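Local coordinates for protein tail assembly chaperone (Enterobacteria phage HK97, PDB 2OB9) that probably acts as a chaperone in assembly of the phage tail, and belongs to a family with a conserved spiral structure, at residues Asn68-Leu80 with Val97-Leu109. Residues are numbered along the deposited sequence; the frame is centred on the assembly and turned at random.
Sequences NLCADVVLFIDVL and VREIYGPVHSRLL
Phe76, Tyr101 and His105 form an aromatic cluster between helix 61-79 and the chain that turns from helix 94-98 into helix 103-113. Tyr101 points its edge at the Phe76 face, with the planes at 81°. The His105 edge meets a Phe76 face in an offset edge-to-face pair; His105 CD2 lies 3.5 Å from Phe76 CZ. His105 CB also makes a CH-pi contact over that ring, and Val73 CG1 does the same over Tyr101, 4.1 Å from its centroid.

Apolar side chains pack beside the rings and interlock. The Phe76 chi1 of 173° turns CG away from the backbone N and carries the ring into a hole lined by Val97, His105, Leu108 and Leu109. Leu109 returns the fit among Asp72, Leu75, Phe76 and Val79; Leu109 CD1 lies 3.6 Å from Leu75 CB. Ile77 CD1 packs on Val97 CB at 4.0 Å. Leu69 CD1 meets the Tyr101 ring obliquely, 3.8 Å from Tyr101 CD2.

Arg98 crosses Val73 at about a right angle and brings its CD to 3.7 Å from Cys70 SG. Arg98 NH2 makes a salt bridge with Glu94, whereas NE is buried with no partner in the model.

No hydrogen bond crosses the contact, so its side chains meet mainly through apolar and ring packing. Asp72 OD2 and His105 NE2 instead hydrogen-bond to Ala119 N and Ala11 O of the second subunit, so these polar ends serve the subunit interface.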
# COMPACT_ATOMS: atom_id res chain seq x y z
N ASN A 68 -2.59 14.45 19.54
CA ASN A 68 -3.54 13.66 20.33
C ASN A 68 -4.21 14.51 21.39
O ASN A 68 -5.40 14.37 21.68
CB ASN A 68 -2.86 12.42 20.92
CG ASN A 68 -2.73 11.29 19.89
OD1 ASN A 68 -3.74 10.76 19.38
ND2 ASN A 68 -1.51 10.90 19.59
N LEU A 69 -3.45 15.45 21.92
CA LEU A 69 -3.97 16.43 22.84
C LEU A 69 -5.01 17.33 22.15
O LEU A 69 -6.11 17.45 22.64
CB LEU A 69 -2.84 17.24 23.45
CG LEU A 69 -3.28 18.29 24.47
CD1 LEU A 69 -3.61 17.61 25.84
CD2 LEU A 69 -2.19 19.42 24.57
N CYS A 70 -4.64 17.95 21.04
CA CYS A 70 -5.57 18.69 20.18
C CYS A 70 -6.85 17.97 19.85
O CYS A 70 -7.93 18.56 19.91
CB CYS A 70 -4.90 19.09 18.87
SG CYS A 70 -3.55 20.16 19.14
N ALA A 71 -6.72 16.72 19.43
CA ALA A 71 -7.86 15.86 19.13
C ALA A 71 -8.68 15.60 20.38
O ALA A 71 -9.92 15.63 20.31
CB ALA A 71 -7.39 14.57 18.53
N ASP A 72 -8.01 15.34 21.51
CA ASP A 72 -8.72 15.09 22.77
C ASP A 72 -9.53 16.33 23.14
O ASP A 72 -10.71 16.24 23.49
CB ASP A 72 -7.77 14.69 23.91
CG ASP A 72 -7.28 13.26 23.82
OD1 ASP A 72 -7.65 12.55 22.86
OD2 ASP A 72 -6.48 12.83 24.69
N VAL A 73 -8.94 17.52 23.06
CA VAL A 73 -9.74 18.69 23.47
C VAL A 73 -11.02 18.90 22.64
O VAL A 73 -12.00 19.34 23.18
CB VAL A 73 -8.93 20.02 23.80
CG1 VAL A 73 -7.46 19.78 24.06
CG2 VAL A 73 -9.24 21.15 22.84
N VAL A 74 -10.98 18.52 21.35
CA VAL A 74 -12.09 18.60 20.38
C VAL A 74 -13.23 17.68 20.74
O VAL A 74 -14.41 18.07 20.66
CB VAL A 74 -11.60 18.29 18.93
CG1 VAL A 74 -12.71 17.65 18.02
CG2 VAL A 74 -11.01 19.52 18.31
N LEU A 75 -12.90 16.46 21.11
CA LEU A 75 -13.89 15.57 21.65
C LEU A 75 -14.41 16.12 22.97
O LEU A 75 -15.61 16.02 23.25
CB LEU A 75 -13.33 14.13 21.83
CG LEU A 75 -13.43 13.12 20.71
CD1 LEU A 75 -12.99 11.72 21.18
CD2 LEU A 75 -14.84 13.10 20.14
N PHE A 76 -13.53 16.64 23.81
CA PHE A 76 -13.95 17.14 25.14
C PHE A 76 -15.02 18.22 25.10
O PHE A 76 -16.02 18.20 25.86
CB PHE A 76 -12.75 17.64 25.96
CG PHE A 76 -13.15 18.29 27.27
CD1 PHE A 76 -13.54 17.52 28.37
CD2 PHE A 76 -13.16 19.69 27.41
CE1 PHE A 76 -13.92 18.13 29.58
CE2 PHE A 76 -13.54 20.30 28.63
CZ PHE A 76 -13.90 19.51 29.71
N ILE A 77 -14.77 19.19 24.25
CA ILE A 77 -15.64 20.30 24.06
C ILE A 77 -17.02 19.81 23.62
O ILE A 77 -18.02 20.41 23.94
CB ILE A 77 -15.01 21.22 23.05
CG1 ILE A 77 -13.98 22.10 23.75
CG2 ILE A 77 -16.04 22.01 22.27
CD1 ILE A 77 -12.93 22.64 22.75
N ASP A 78 -17.05 18.69 22.92
CA ASP A 78 -18.27 18.17 22.40
C ASP A 78 -19.03 17.32 23.41
O ASP A 78 -20.26 17.30 23.42
CB ASP A 78 -17.96 17.35 21.16
CG ASP A 78 -19.23 16.97 20.40
OD1 ASP A 78 -19.89 17.89 19.85
OD2 ASP A 78 -19.52 15.76 20.38
N VAL A 79 -18.31 16.62 24.27
CA VAL A 79 -19.00 15.77 25.24
C VAL A 79 -19.55 16.49 26.46
O VAL A 79 -20.45 15.97 27.09
CB VAL A 79 -18.14 14.54 25.67
CG1 VAL A 79 -17.67 13.78 24.45
CG2 VAL A 79 -16.97 14.94 26.59
N LEU A 80 -19.02 17.66 26.79
CA LEU A 80 -19.28 18.30 28.09
C LEU A 80 -20.43 19.27 28.05
O LEU A 80 -20.37 20.27 27.32
CB LEU A 80 -18.03 19.04 28.64
CG LEU A 80 -18.17 19.63 30.06
CD1 LEU A 80 -18.15 18.48 31.09
CD2 LEU A 80 -17.08 20.68 30.39
N VAL A 97 -9.62 26.35 25.37
CA VAL A 97 -9.69 25.15 26.22
C VAL A 97 -8.36 24.37 26.24
O VAL A 97 -7.95 23.88 27.27
CB VAL A 97 -10.91 24.21 25.84
CG1 VAL A 97 -10.89 22.91 26.64
CG2 VAL A 97 -12.23 24.94 26.01
N ARG A 98 -7.72 24.28 25.08
CA ARG A 98 -6.40 23.67 24.93
C ARG A 98 -5.33 24.16 25.94
O ARG A 98 -4.55 23.34 26.44
CB ARG A 98 -5.88 23.83 23.49
CG ARG A 98 -5.41 22.52 22.83
CD ARG A 98 -4.62 22.76 21.52
NE ARG A 98 -5.49 23.06 20.38
CZ ARG A 98 -5.29 24.04 19.50
NH1 ARG A 98 -4.25 24.84 19.60
NH2 ARG A 98 -6.15 24.21 18.50
N GLU A 99 -5.30 25.46 26.26
CA GLU A 99 -4.30 25.95 27.22
C GLU A 99 -4.53 25.60 28.71
O GLU A 99 -3.57 25.63 29.50
CB GLU A 99 -3.96 27.44 27.04
CG GLU A 99 -5.10 28.40 26.88
CD GLU A 99 -4.64 29.86 26.97
OE1 GLU A 99 -3.98 30.23 27.98
OE2 GLU A 99 -4.93 30.64 26.03
N ILE A 100 -5.75 25.24 29.07
CA ILE A 100 -6.05 24.87 30.45
C ILE A 100 -6.37 23.39 30.61
O ILE A 100 -6.55 22.93 31.73
CB ILE A 100 -7.23 25.74 31.11
CG1 ILE A 100 -8.62 25.04 31.10
CG2 ILE A 100 -7.17 27.23 30.70
CD1 ILE A 100 -9.43 24.93 29.84
N TYR A 101 -6.48 22.66 29.50
CA TYR A 101 -6.82 21.25 29.55
C TYR A 101 -5.81 20.44 30.37
O TYR A 101 -4.60 20.44 30.11
CB TYR A 101 -6.93 20.70 28.13
CG TYR A 101 -7.51 19.31 27.96
CD1 TYR A 101 -8.88 19.12 27.71
CD2 TYR A 101 -6.68 18.18 27.95
CE1 TYR A 101 -9.40 17.82 27.49
CE2 TYR A 101 -7.18 16.90 27.72
CZ TYR A 101 -8.55 16.72 27.50
OH TYR A 101 -9.07 15.46 27.29
N GLY A 102 -6.33 19.74 31.37
CA GLY A 102 -5.50 18.92 32.23
C GLY A 102 -6.25 17.71 32.72
O GLY A 102 -7.21 17.26 32.08
N PRO A 103 -5.80 17.15 33.86
CA PRO A 103 -6.23 15.85 34.39
C PRO A 103 -7.76 15.65 34.55
O PRO A 103 -8.26 14.58 34.24
CB PRO A 103 -5.51 15.78 35.75
CG PRO A 103 -4.28 16.60 35.56
CD PRO A 103 -4.75 17.76 34.69
N VAL A 104 -8.46 16.64 35.07
CA VAL A 104 -9.91 16.56 35.24
C VAL A 104 -10.65 16.45 33.90
O VAL A 104 -11.46 15.54 33.70
CB VAL A 104 -10.47 17.73 36.13
CG1 VAL A 104 -12.01 17.66 36.25
CG2 VAL A 104 -9.81 17.69 37.50
N HIS A 105 -10.34 17.37 32.98
CA HIS A 105 -10.94 17.37 31.65
C HIS A 105 -10.72 16.03 30.96
O HIS A 105 -11.62 15.48 30.35
CB HIS A 105 -10.33 18.49 30.79
CG HIS A 105 -10.32 19.82 31.47
ND1 HIS A 105 -9.46 20.12 32.50
CD2 HIS A 105 -11.10 20.91 31.29
CE1 HIS A 105 -9.68 21.35 32.91
NE2 HIS A 105 -10.69 21.85 32.21
N SER A 106 -9.52 15.51 31.08
CA SER A 106 -9.18 14.30 30.38
C SER A 106 -9.85 13.07 31.00
O SER A 106 -10.20 12.15 30.30
CB SER A 106 -7.66 14.18 30.26
OG SER A 106 -7.13 13.42 31.34
N ARG A 107 -10.07 13.11 32.31
CA ARG A 107 -10.82 12.06 33.04
C ARG A 107 -12.33 12.16 32.73
O ARG A 107 -13.03 11.17 32.70
CB ARG A 107 -10.61 12.22 34.54
CG ARG A 107 -11.29 11.15 35.39
CD ARG A 107 -11.26 11.41 36.94
NE ARG A 107 -11.98 12.63 37.40
CZ ARG A 107 -13.31 12.75 37.45
NH1 ARG A 107 -14.10 11.74 37.04
NH2 ARG A 107 -13.87 13.88 37.91
N LEU A 108 -12.82 13.38 32.48
CA LEU A 108 -14.21 13.57 32.06
C LEU A 108 -14.40 13.11 30.61
O LEU A 108 -15.41 12.48 30.31
CB LEU A 108 -14.69 15.03 32.28
CG LEU A 108 -14.94 15.46 33.73
CD1 LEU A 108 -15.23 16.94 33.82
CD2 LEU A 108 -16.11 14.67 34.39
N LEU A 109 -13.45 13.39 29.72
CA LEU A 109 -13.49 12.83 28.39
C LEU A 109 -13.62 11.29 28.40
O LEU A 109 -14.49 10.75 27.70
CB LEU A 109 -12.30 13.26 27.54
CG LEU A 109 -12.15 12.75 26.09
CD1 LEU A 109 -13.43 12.96 25.27
CD2 LEU A 109 -10.98 13.48 25.39